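Protease Do-like 8, chloroplastic (Arabidopsis thaliana, PDB 4IC6) probably cleaves proteins in the chloroplast thylakoid as a serine endopeptidase of the HtrA (Deg) family. Local coordinates at residues D47-P52 against G86-R91; R91-G96 against G116-A121; A313-P318 against K337-I342; A257-E262 against L351-E356. The protein carries 1 engineered substitution. All blocks are in the same frame, centred on the assembly; numbering follows the deposited sequence.

Interaction 1: D47-P52 against G86-R91; sequences DVTLRP and GNALSR
The carboxylate of D47 accepts three hydrogen bonds, one from the helix and two from T49 of its own loop. With CG anti to the backbone N (chi1 -175°), the group lies against the first turn of helix 86-90, where D47 OD2 accepts A88 N at 2.7 Å through its syn lone pair. D47 OD1 accepts T49 N at 2.7 Å on its anti lone pair, which makes an Asx turn, and T49 OG1 at 2.6 Å from well above the carboxylate plane. Having donated there, T49 OG1 accepts ND2 of N87 at 3.0 Å; since the carboxylate also accepts A88 N, this relay starts and ends on the helix. The type I turn D47-L50 is closed by L50 N on D47 O at 3.2 Å. An alanine here, in place of D47, would remove all three acceptor bonds and would probably loosen both the turn and its hold on the helix.

Van der Waals packing completes the contact. The extended R91 chain lays one face of its guanidinium over T49, whose CB sits 3.7 Å above the plane of that group, near its centre; R91 NH1 also makes a weak hydrogen bond to F301 O of a second subunit. A88 CB packs against D47 OD1 at 3.3 Å. The helix start would be expected to stabilise the carboxylate's negative charge. In this chymotrypsin-like fold, the contact fastens the loop between the first two strands of the N-terminal barrel to the short helix just after H83, the predicted charge-relay histidine.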
loop_
_atom_site.group_PDB
_atom_site.type_symbol
_atom_site.label_atom_id
_atom_site.label_comp_id
_atom_site.label_asym_id
_atom_site.label_seq_id
_atom_site.Cartn_x
_atom_site.Cartn_y
_atom_site.Cartn_z
ATOM N N ASP A 47 12.594 -23.022 14.198
ATOM C CA ASP A 47 13.909 -22.411 14.422
ATOM C C ASP A 47 14.030 -22.046 15.901
ATOM O O ASP A 47 13.227 -21.260 16.424
ATOM C CB ASP A 47 14.062 -21.156 13.550
ATOM C CG ASP A 47 15.456 -20.530 13.631
ATOM O OD1 ASP A 47 16.067 -20.507 14.730
ATOM O OD2 ASP A 47 15.941 -20.037 12.589
ATOM N N VAL A 48 15.018 -22.608 16.589
ATOM C CA VAL A 48 15.116 -22.361 18.032
ATOM C C VAL A 48 15.450 -20.911 18.375
ATOM O O VAL A 48 15.276 -20.491 19.522
ATOM C CB VAL A 48 16.115 -23.309 18.763
ATOM C CG1 VAL A 48 15.685 -24.770 18.622
ATOM C CG2 VAL A 48 17.543 -23.095 18.271
ATOM N N THR A 49 15.917 -20.138 17.397
ATOM C CA THR A 49 16.340 -18.761 17.680
ATOM C C THR A 49 15.195 -17.752 17.568
ATOM O O THR A 49 15.374 -16.566 17.838
ATOM C CB THR A 49 17.524 -18.312 16.797
ATOM O OG1 THR A 49 17.114 -18.281 15.420
ATOM C CG2 THR A 49 18.707 -19.254 16.973
ATOM N N LEU A 50 14.026 -18.228 17.162
ATOM C CA LEU A 50 12.856 -17.368 17.034
ATOM C C LEU A 50 11.930 -17.463 18.243
ATOM O O LEU A 50 11.977 -18.434 18.997
ATOM C CB LEU A 50 12.071 -17.726 15.776
ATOM C CG LEU A 50 12.704 -17.235 14.481
ATOM C CD1 LEU A 50 11.943 -17.791 13.293
ATOM C CD2 LEU A 50 12.717 -15.719 14.463
ATOM N N ARG A 51 11.084 -16.447 18.407
ATOM C CA ARG A 51 10.062 -16.429 19.452
ATOM C C ARG A 51 8.695 -16.122 18.838
ATOM O O ARG A 51 8.618 -15.676 17.691
ATOM C CB ARG A 51 10.409 -15.396 20.505
ATOM N N PRO A 52 7.610 -16.411 19.576
ATOM C CA PRO A 52 6.317 -15.780 19.281
ATOM C C PRO A 52 5.927 -14.774 20.363
ATOM O O PRO A 52 6.036 -13.572 20.145
ATOM C CB PRO A 52 5.356 -16.964 19.296
ATOM C CG PRO A 52 5.915 -17.831 20.375
ATOM C CD PRO A 52 7.432 -17.684 20.299
ATOM N N GLY A 86 16.457 -19.997 8.651
ATOM C CA GLY A 86 17.300 -18.912 8.179
ATOM C C GLY A 86 17.871 -18.071 9.299
ATOM O O GLY A 86 19.044 -17.676 9.280
ATOM N N ASN A 87 17.037 -17.770 10.287
ATOM C CA ASN A 87 17.506 -16.969 11.406
ATOM C C ASN A 87 18.621 -17.661 12.173
ATOM O O ASN A 87 19.620 -17.039 12.516
ATOM C CB ASN A 87 16.380 -16.589 12.360
ATOM C CG ASN A 87 16.721 -15.356 13.176
ATOM O OD1 ASN A 87 17.108 -14.322 12.618
ATOM N ND2 ASN A 87 16.628 -15.468 14.507
ATOM N N ALA A 88 18.454 -18.947 12.447
ATOM C CA ALA A 88 19.506 -19.684 13.139
ATOM C C ALA A 88 20.792 -19.726 12.294
ATOM O O ALA A 88 21.886 -19.560 12.818
ATOM C CB ALA A 88 19.039 -21.082 13.492
ATOM N N LEU A 89 20.651 -19.924 10.983
ATOM C CA LEU A 89 21.818 -20.050 10.107
ATOM C C LEU A 89 22.594 -18.747 9.984
ATOM O O LEU A 89 23.806 -18.755 9.751
ATOM C CB LEU A 89 21.406 -20.553 8.718
ATOM C CG LEU A 89 20.976 -22.019 8.670
ATOM C CD1 LEU A 89 20.377 -22.378 7.303
ATOM C CD2 LEU A 89 22.144 -22.938 9.028
ATOM N N SER A 90 21.896 -17.627 10.143
ATOM C CA SER A 90 22.532 -16.314 10.048
ATOM C C SER A 90 23.503 -16.084 11.198
ATOM O O SER A 90 24.449 -15.305 11.079
ATOM C CB SER A 90 21.481 -15.205 10.042
ATOM O OG SER A 90 20.885 -15.069 11.321
ATOM N N ARG A 91 23.273 -16.751 12.320
ATOM C CA ARG A 91 24.135 -16.533 13.487
ATOM C C ARG A 91 25.377 -17.409 13.460
ATOM O O ARG A 91 25.990 -17.659 14.500
ATOM C CB ARG A 91 23.362 -16.761 14.782
ATOM C CG ARG A 91 22.153 -15.865 14.945
ATOM C CD ARG A 91 21.385 -16.269 16.177
ATOM N NE ARG A 91 20.286 -15.364 16.490
ATOM C CZ ARG A 91 19.666 -15.349 17.667
ATOM N NH1 ARG A 91 20.050 -16.185 18.623
ATOM N NH2 ARG A 91 18.670 -14.501 17.888
#

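Interaction 2: R91-G96 against G116-A121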
loop_
_atom_site.group_PDB
_atom_site.type_symbol
_atom_site.label_atom_id
_atom_site.label_comp_id
_atom_site.label_asym_id
_atom_site.label_seq_id
_atom_site.Cartn_x
_atom_site.Cartn_y
_atom_site.Cartn_z
ATOM N N ARG A 91 23.273 -16.751 12.320
ATOM C CA ARG A 91 24.135 -16.533 13.487
ATOM C C ARG A 91 25.377 -17.409 13.460
ATOM O O ARG A 91 25.990 -17.659 14.500
ATOM C CB ARG A 91 23.362 -16.761 14.782
ATOM C CG ARG A 91 22.153 -15.865 14.945
ATOM C CD ARG A 91 21.385 -16.269 16.177
ATOM N NE ARG A 91 20.286 -15.364 16.490
ATOM C CZ ARG A 91 19.666 -15.349 17.667
ATOM N NH1 ARG A 91 20.050 -16.185 18.623
ATOM N NH2 ARG A 91 18.670 -14.501 17.888
ATOM N N ASN A 92 25.745 -17.874 12.270
ATOM C CA ASN A 92 26.979 -18.636 12.083
ATOM C C ASN A 92 27.097 -19.858 12.997
ATOM O O ASN A 92 28.121 -20.048 13.643
ATOM C CB ASN A 92 28.196 -17.722 12.266
ATOM N N PRO A 93 26.059 -20.704 13.041
ATOM C CA PRO A 93 26.175 -21.895 13.888
ATOM C C PRO A 93 27.150 -22.893 13.278
ATOM O O PRO A 93 27.415 -22.827 12.084
ATOM C CB PRO A 93 24.762 -22.471 13.856
ATOM C CG PRO A 93 24.232 -22.058 12.530
ATOM C CD PRO A 93 24.815 -20.701 12.248
ATOM N N SER A 94 27.675 -23.806 14.084
ATOM C CA SER A 94 28.537 -24.864 13.568
ATOM C C SER A 94 27.773 -26.173 13.445
ATOM O O SER A 94 26.774 -26.378 14.135
ATOM C CB SER A 94 29.740 -25.050 14.485
ATOM O OG SER A 94 30.395 -23.813 14.674
ATOM N N PRO A 95 28.229 -27.066 12.554
ATOM C CA PRO A 95 27.594 -28.386 12.470
ATOM C C PRO A 95 27.600 -29.057 13.837
ATOM O O PRO A 95 28.644 -29.120 14.482
ATOM C CB PRO A 95 28.502 -29.143 11.504
ATOM C CG PRO A 95 29.047 -28.055 10.605
ATOM C CD PRO A 95 29.269 -26.883 11.524
ATOM N N GLY A 96 26.441 -29.534 14.275
ATOM C CA GLY A 96 26.319 -30.121 15.592
ATOM C C GLY A 96 25.449 -29.276 16.498
ATOM O O GLY A 96 24.854 -29.791 17.444
ATOM N N GLY A 116 16.937 -30.865 16.625
ATOM C CA GLY A 116 17.477 -30.919 15.278
ATOM C C GLY A 116 18.865 -30.300 15.225
ATOM O O GLY A 116 19.017 -29.081 15.333
ATOM N N LYS A 117 19.887 -31.135 15.057
ATOM C CA LYS A 117 21.256 -30.628 14.995
ATOM C C LYS A 117 21.611 -30.325 13.560
ATOM O O LYS A 117 21.230 -31.071 12.651
ATOM C CB LYS A 117 22.241 -31.639 15.586
ATOM C CG LYS A 117 21.925 -31.988 17.032
ATOM C CD LYS A 117 23.028 -32.810 17.684
ATOM C CE LYS A 117 22.837 -32.859 19.209
ATOM N NZ LYS A 117 23.769 -33.822 19.876
ATOM N N LEU A 118 22.331 -29.227 13.352
ATOM C CA LEU A 118 22.653 -28.798 11.994
ATOM C C LEU A 118 23.698 -29.719 11.375
ATOM O O LEU A 118 24.737 -30.006 11.989
ATOM C CB LEU A 118 23.163 -27.356 11.994
ATOM C CG LEU A 118 23.770 -26.852 10.684
ATOM C CD1 LEU A 118 22.705 -26.763 9.593
ATOM C CD2 LEU A 118 24.462 -25.505 10.911
ATOM N N VAL A 119 23.409 -30.184 10.165
ATOM C CA VAL A 119 24.330 -31.027 9.417
ATOM C C VAL A 119 25.064 -30.195 8.373
ATOM O O VAL A 119 26.290 -30.213 8.292
ATOM C CB VAL A 119 23.592 -32.202 8.750
ATOM C CG1 VAL A 119 24.554 -33.010 7.888
ATOM C CG2 VAL A 119 22.964 -33.086 9.827
ATOM N N GLY A 120 24.306 -29.453 7.568
ATOM C CA GLY A 120 24.899 -28.495 6.661
ATOM C C GLY A 120 23.794 -27.722 5.973
ATOM O O GLY A 120 22.633 -28.112 6.022
ATOM N N ALA A 121 24.152 -26.607 5.356
ATOM C CA ALA A 121 23.168 -25.771 4.699
ATOM C C ALA A 121 23.787 -25.282 3.401
ATOM O O ALA A 121 25.003 -25.155 3.311
ATOM C CB ALA A 121 22.818 -24.599 5.606
#
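G96 and L118 form the polar centre of the contact: G96 N donates to L118 O over 2.9 Å, with 149° at the hydrogen and the donor in the carbonyl plane. The same oxygen, L118 O, meets CA of P95 at 3.3 Å in a CA-H...O contact, so two neighbouring residues of the loop converge on one carbonyl. Beside it, the extended K117 chain runs past the end of the loop, its CD 3.5 Å from G96 O, while its NZ leads away. On the apolar side, L118 holds CG anti to the backbone N (chi1 170°), which carries CD2 to CG of P93 at 3.8 Å; the leucine and the proline ring cross at about a right angle.

This is the way into strand 98-105, which pairs antiparallel with strand 111-122 in the N-terminal barrel of the chymotrypsin-like protease fold. L118 is also backbone-bonded to D97, so two successive residues at the strand entrance bond to it. The positive phi of G96 (113°) would press a CB against the preceding carbonyl oxygen, a reason for glycine at this bend.

Farther out, D97 OD2 accepts S94 N and so braces the loop between its two prolines. V99 touches both P93 and L118, and L89 of helix 86-90 packs on L118 as well. Just beyond L118, V119 and G120 both face V129 in a classic beta bulge.

Interaction 3: A313-P318 against K337-I342; sequences AVDDKP and KVTLKI
Two torsions of D315 swing its carboxylate round to the amide of T339: a positive phi (65°) at the second position of the type II' turn V314-K317, and a chi1 of -72° that sets CG anti to the carbonyl carbon, beside the backbone N. The D315 amide is placed by strand 310-314, so that both groups meet T339. D315 N donates to T339 O at only 2.4 Å, a very short distance that suggests a strained or tightly compressed contact, and D315 OD1 accepts T339 N at 2.7 Å, almost straight (169°) but from above the carboxylate plane. A side-chain oxygen thus continues the ladder where the backbone turns off. OD2 bonds to the hydroxyl of Y332. An alanine here, in place of D315, would delete both carboxylate bonds, and would probably weaken the tie of the turn to T339 and to Y332.

The ladder joins strands 310-314 and 337-344, antiparallel neighbours in the curled sheet of the PDZ domain, with helix 322-329 in the connection between them. In the hydrogen-bonded pair A313-K341, K341 N reaches A313 O at 2.8 Å on a lone pair, while the return bond from A313 N is weak. V314 and L340 form the next, non-hydrogen-bonded pair. V314 spreads its branches along the strand: CG1 meets V338 CB at 3.9 Å, and CG2 lies beside L340 CD2 at 4.0 Å, pointing the same way. L325 of helix 322-329 and Y332 also touch V314. On the other face, K341 bends at chi3, so that its CE as well as its CB lies 3.7 Å from CB of A313.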
loop_
_atom_site.group_PDB
_atom_site.type_symbol
_atom_site.label_atom_id
_atom_site.label_comp_id
_atom_site.label_asym_id
_atom_site.label_seq_id
_atom_site.Cartn_x
_atom_site.Cartn_y
_atom_site.Cartn_z
ATOM N N ALA A 313 29.047 -23.160 -25.526
ATOM C CA ALA A 313 29.679 -24.435 -25.226
ATOM C C ALA A 313 30.775 -24.299 -24.160
ATOM O O ALA A 313 31.558 -23.354 -24.183
ATOM C CB ALA A 313 30.264 -25.034 -26.504
ATOM N N VAL A 314 30.829 -25.257 -23.244
ATOM C CA VAL A 314 31.973 -25.371 -22.343
ATOM C C VAL A 314 32.861 -26.523 -22.802
ATOM O O VAL A 314 32.490 -27.694 -22.675
ATOM C CB VAL A 314 31.541 -25.593 -20.884
ATOM C CG1 VAL A 314 32.767 -25.849 -19.993
ATOM C CG2 VAL A 314 30.750 -24.400 -20.385
ATOM N N ASP A 315 34.044 -26.190 -23.309
ATOM C CA ASP A 315 34.883 -27.193 -23.941
ATOM C C ASP A 315 34.133 -27.658 -25.189
ATOM O O ASP A 315 34.019 -26.917 -26.170
ATOM C CB ASP A 315 35.138 -28.372 -22.988
ATOM C CG ASP A 315 36.075 -28.015 -21.840
ATOM O OD1 ASP A 315 36.884 -27.083 -22.016
ATOM O OD2 ASP A 315 36.006 -28.662 -20.765
ATOM N N ASP A 316 33.596 -28.873 -25.129
ATOM C CA ASP A 316 32.844 -29.430 -26.245
ATOM C C ASP A 316 31.334 -29.301 -26.035
ATOM O O ASP A 316 30.602 -28.917 -26.946
ATOM C CB ASP A 316 33.235 -30.890 -26.476
ATOM N N LYS A 317 30.888 -29.613 -24.820
ATOM C CA LYS A 317 29.465 -29.762 -24.497
ATOM C C LYS A 317 28.630 -28.489 -24.618
ATOM O O LYS A 317 28.916 -27.486 -23.962
ATOM C CB LYS A 317 29.308 -30.373 -23.098
ATOM C CG LYS A 317 30.162 -29.707 -22.027
ATOM C CD LYS A 317 30.273 -30.559 -20.764
ATOM C CE LYS A 317 31.553 -31.386 -20.755
ATOM N NZ LYS A 317 31.755 -32.074 -19.446
ATOM N N PRO A 318 27.571 -28.545 -25.447
ATOM C CA PRO A 318 26.695 -27.410 -25.763
ATOM C C PRO A 318 25.925 -26.884 -24.555
ATOM O O PRO A 318 25.502 -27.655 -23.690
ATOM C CB PRO A 318 25.713 -28.000 -26.787
ATOM C CG PRO A 318 25.673 -29.464 -26.456
ATOM C CD PRO A 318 27.091 -29.796 -26.065
ATOM N N LYS A 337 40.832 -25.918 -16.076
ATOM C CA LYS A 337 40.825 -24.945 -17.169
ATOM C C LYS A 337 39.878 -25.426 -18.280
ATOM O O LYS A 337 40.023 -26.541 -18.786
ATOM C CB LYS A 337 42.227 -24.738 -17.734
ATOM N N VAL A 338 38.919 -24.589 -18.659
ATOM C CA VAL A 338 37.953 -24.943 -19.704
ATOM C C VAL A 338 38.019 -23.989 -20.897
ATOM O O VAL A 338 38.531 -22.870 -20.785
ATOM C CB VAL A 338 36.505 -24.958 -19.171
ATOM C CG1 VAL A 338 36.322 -26.066 -18.146
ATOM C CG2 VAL A 338 36.137 -23.607 -18.581
ATOM N N THR A 339 37.509 -24.441 -22.042
ATOM C CA THR A 339 37.424 -23.592 -23.227
ATOM C C THR A 339 35.972 -23.224 -23.456
ATOM O O THR A 339 35.122 -24.105 -23.590
ATOM C CB THR A 339 37.934 -24.309 -24.478
ATOM O OG1 THR A 339 39.253 -24.822 -24.233
ATOM C CG2 THR A 339 37.960 -23.347 -25.657
ATOM N N LEU A 340 35.681 -21.927 -23.476
ATOM C CA LEU A 340 34.315 -21.473 -23.691
ATOM C C LEU A 340 34.130 -21.106 -25.158
ATOM O O LEU A 340 34.842 -20.245 -25.683
ATOM C CB LEU A 340 34.004 -20.246 -22.834
ATOM C CG LEU A 340 34.251 -20.331 -21.324
ATOM C CD1 LEU A 340 33.914 -18.985 -20.688
ATOM C CD2 LEU A 340 33.420 -21.446 -20.701
ATOM N N LYS A 341 33.187 -21.754 -25.833
ATOM C CA LYS A 341 32.852 -21.307 -27.184
ATOM C C LYS A 341 31.826 -20.189 -27.073
ATOM O O LYS A 341 30.741 -20.388 -26.525
ATOM C CB LYS A 341 32.363 -22.460 -28.065
ATOM C CG LYS A 341 33.440 -22.980 -29.024
ATOM C CD LYS A 341 32.853 -23.890 -30.102
ATOM C CE LYS A 341 32.448 -25.248 -29.535
ATOM N NZ LYS A 341 31.483 -25.959 -30.427
ATOM N N ILE A 342 32.184 -18.997 -27.547
ATOM C CA ILE A 342 31.295 -17.855 -27.370
ATOM C C ILE A 342 30.861 -17.176 -28.677
ATOM O O ILE A 342 31.612 -17.144 -29.656
ATOM C CB ILE A 342 31.914 -16.791 -26.445
ATOM C CG1 ILE A 342 33.100 -16.114 -27.123
ATOM C CG2 ILE A 342 32.326 -17.405 -25.085
ATOM C CD1 ILE A 342 33.399 -14.732 -26.563
#

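Interaction 4: A257-E262 against L351-E356; sequences AGINIE and LKISLE
G258 and E356 form an antiparallel hydrogen-bonded pair, although the touching parts of the two segments run 108° apart end to end: G258 N donates to E356 O at 2.8 Å, nearly along the C=O axis, and E356 N returns to G258 O at 3.2 Å. The pair attaches the short entering strand of the PDZ domain, 257-258, to its last strand, 347-357. G258 and I259, at the end of strand 257-258, are probably the counterpart of the Gly-hydrophobic pair in the carboxylate-binding loop of HtrA PDZ domains.

Next to the pairing, I259 supplies the apolar contact. Its CG1 is anti to the carbonyl carbon, and the branch continues extended, so that I259 CD1 meets I353 CG2 at 3.8 Å; the two isoleucines cross obliquely. I259 CG1 touches L355 CD2 at 3.7 Å, so I259 contacts both I353 and L355. I353 holds its own CG1 anti to the backbone N, which turns CD1 to the CG1 and CG2 branches of I259. L340 and A289, the latter on helix 288-292, also cover I259. Beside the pair, the CB atoms of A257 and L355 pack together.

Two waters link polar groups of the segments. E356 puts CG in the crowded position between N and carbonyl carbon (chi1 61°), and its extended chain carries the carboxylate across to N260, whose OD1 bonds S360 OG. One water donates to G258 O and, at 2.9 Å, to S354 O, bridging the strands where they diverge. A second water accepts N260 N at 3.0 Å and donates to E356 OE2 at 2.7 Å.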
loop_
_atom_site.group_PDB
_atom_site.type_symbol
_atom_site.label_atom_id
_atom_site.label_comp_id
_atom_site.label_asym_id
_atom_site.label_seq_id
_atom_site.Cartn_x
_atom_site.Cartn_y
_atom_site.Cartn_z
ATOM N N ALA A 257 32.791 -25.004 -8.355
ATOM C CA ALA A 257 33.764 -24.378 -9.235
ATOM C C ALA A 257 32.945 -23.562 -10.211
ATOM O O ALA A 257 31.873 -23.985 -10.622
ATOM C CB ALA A 257 34.580 -25.411 -9.986
ATOM N N GLY A 258 33.420 -22.387 -10.584
ATOM C CA GLY A 258 32.638 -21.598 -11.524
ATOM C C GLY A 258 33.365 -20.388 -12.062
ATOM O O GLY A 258 34.596 -20.285 -12.029
ATOM N N ILE A 259 32.577 -19.452 -12.551
ATOM C CA ILE A 259 33.114 -18.217 -13.088
ATOM C C ILE A 259 32.306 -17.100 -12.464
ATOM O O ILE A 259 31.081 -17.116 -12.535
ATOM C CB ILE A 259 32.926 -18.169 -14.614
ATOM C CG1 ILE A 259 33.678 -19.334 -15.275
ATOM C CG2 ILE A 259 33.382 -16.821 -15.184
ATOM C CD1 ILE A 259 33.423 -19.430 -16.805
ATOM N N ASN A 260 32.982 -16.147 -11.835
ATOM C CA ASN A 260 32.280 -15.013 -11.265
ATOM C C ASN A 260 31.944 -13.982 -12.359
ATOM O O ASN A 260 32.775 -13.165 -12.758
ATOM C CB ASN A 260 33.084 -14.419 -10.101
ATOM C CG ASN A 260 33.205 -15.391 -8.918
ATOM O OD1 ASN A 260 32.253 -16.105 -8.577
ATOM N ND2 ASN A 260 34.381 -15.431 -8.303
ATOM N N ILE A 261 30.729 -14.094 -12.885
ATOM C CA ILE A 261 30.194 -13.163 -13.869
ATOM C C ILE A 261 28.697 -13.090 -13.632
ATOM O O ILE A 261 28.148 -13.898 -12.884
ATOM C CB ILE A 261 30.419 -13.634 -15.324
ATOM C CG1 ILE A 261 30.047 -15.110 -15.476
ATOM C CG2 ILE A 261 31.838 -13.371 -15.776
ATOM C CD1 ILE A 261 30.132 -15.621 -16.902
ATOM N N GLU A 262 28.031 -12.131 -14.272
ATOM C CA GLU A 262 26.576 -12.039 -14.179
ATOM C C GLU A 262 25.973 -12.506 -15.500
ATOM O O GLU A 262 26.302 -11.979 -16.559
ATOM C CB GLU A 262 26.140 -10.603 -13.866
ATOM C CG GLU A 262 24.778 -10.504 -13.182
ATOM C CD GLU A 262 23.961 -9.291 -13.630
ATOM O OE1 GLU A 262 24.564 -8.249 -13.986
ATOM O OE2 GLU A 262 22.708 -9.386 -13.632
ATOM N N LEU A 351 37.415 -18.412 -25.822
ATOM C CA LEU A 351 38.198 -17.873 -24.718
ATOM C C LEU A 351 38.364 -18.959 -23.659
ATOM O O LEU A 351 37.421 -19.704 -23.368
ATOM C CB LEU A 351 37.521 -16.635 -24.120
ATOM C CG LEU A 351 37.378 -15.406 -25.028
ATOM C CD1 LEU A 351 36.545 -14.331 -24.343
ATOM C CD2 LEU A 351 38.742 -14.854 -25.432
ATOM N N LYS A 352 39.565 -19.058 -23.098
ATOM C CA LYS A 352 39.867 -20.082 -22.104
ATOM C C LYS A 352 39.937 -19.457 -20.715
ATOM O O LYS A 352 40.326 -18.297 -20.563
ATOM C CB LYS A 352 41.183 -20.786 -22.443
ATOM C CG LYS A 352 41.070 -21.918 -23.463
ATOM C CD LYS A 352 42.453 -22.505 -23.745
ATOM C CE LYS A 352 42.404 -23.992 -24.081
ATOM N NZ LYS A 352 43.751 -24.633 -23.929
ATOM N N ILE A 353 39.558 -20.225 -19.700
ATOM C CA ILE A 353 39.479 -19.692 -18.347
ATOM C C ILE A 353 39.623 -20.790 -17.302
ATOM O O ILE A 353 39.142 -21.906 -17.474
ATOM C CB ILE A 353 38.149 -18.924 -18.133
ATOM C CG1 ILE A 353 38.153 -18.161 -16.806
ATOM C CG2 ILE A 353 36.970 -19.868 -18.184
ATOM C CD1 ILE A 353 36.975 -17.210 -16.654
ATOM N N SER A 354 40.302 -20.468 -16.213
ATOM C CA SER A 354 40.383 -21.388 -15.101
ATOM C C SER A 354 39.163 -21.161 -14.224
ATOM O O SER A 354 38.763 -20.018 -13.999
ATOM C CB SER A 354 41.659 -21.137 -14.305
ATOM O OG SER A 354 42.798 -21.581 -15.019
ATOM N N LEU A 355 38.569 -22.251 -13.744
ATOM C CA LEU A 355 37.472 -22.166 -12.792
ATOM C C LEU A 355 38.050 -21.948 -11.400
ATOM O O LEU A 355 39.124 -22.442 -11.085
ATOM C CB LEU A 355 36.639 -23.443 -12.817
ATOM C CG LEU A 355 36.080 -23.778 -14.208
ATOM C CD1 LEU A 355 35.124 -24.962 -14.102
ATOM C CD2 LEU A 355 35.356 -22.585 -14.779
ATOM N N GLU A 356 37.336 -21.191 -10.578
ATOM C CA GLU A 356 37.756 -20.945 -9.202
ATOM C C GLU A 356 36.510 -21.121 -8.377
ATOM O O GLU A 356 35.423 -21.321 -8.933
ATOM C CB GLU A 356 38.282 -19.525 -9.041
ATOM C CG GLU A 356 37.245 -18.436 -9.367
ATOM C CD GLU A 356 37.831 -17.046 -9.191
ATOM O OE1 GLU A 356 38.936 -16.959 -8.621
ATOM O OE2 GLU A 356 37.205 -16.058 -9.620
HETATM O O HOH W 1 36.515 -18.505 -13.094
HETATM O O HOH W 2 35.955 -16.407 -12.033
#

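The four contacts fall into two pairs, one in each domain. Interactions 1 and 2 come first along the chain and lie in the protease domain, their centres 11 Å apart; they share R91, and L89 of helix 86-90 packs on L118 and A121, so helix 86-90 and the loop after it are tied both to the loop after strand 42-47 and to strand 111-122. Interactions 3 and 4, in the PDZ domain, are also 11 Å apart and use neighbouring strands 337-344 and 347-357, joined by V338 N to I353 O and L340 N to L351 O. Interaction 4 spans interaction 3 in sequence. Between the pairs, centres are about 30 to 42 Å apart without touching, as expected of two separately packed domains.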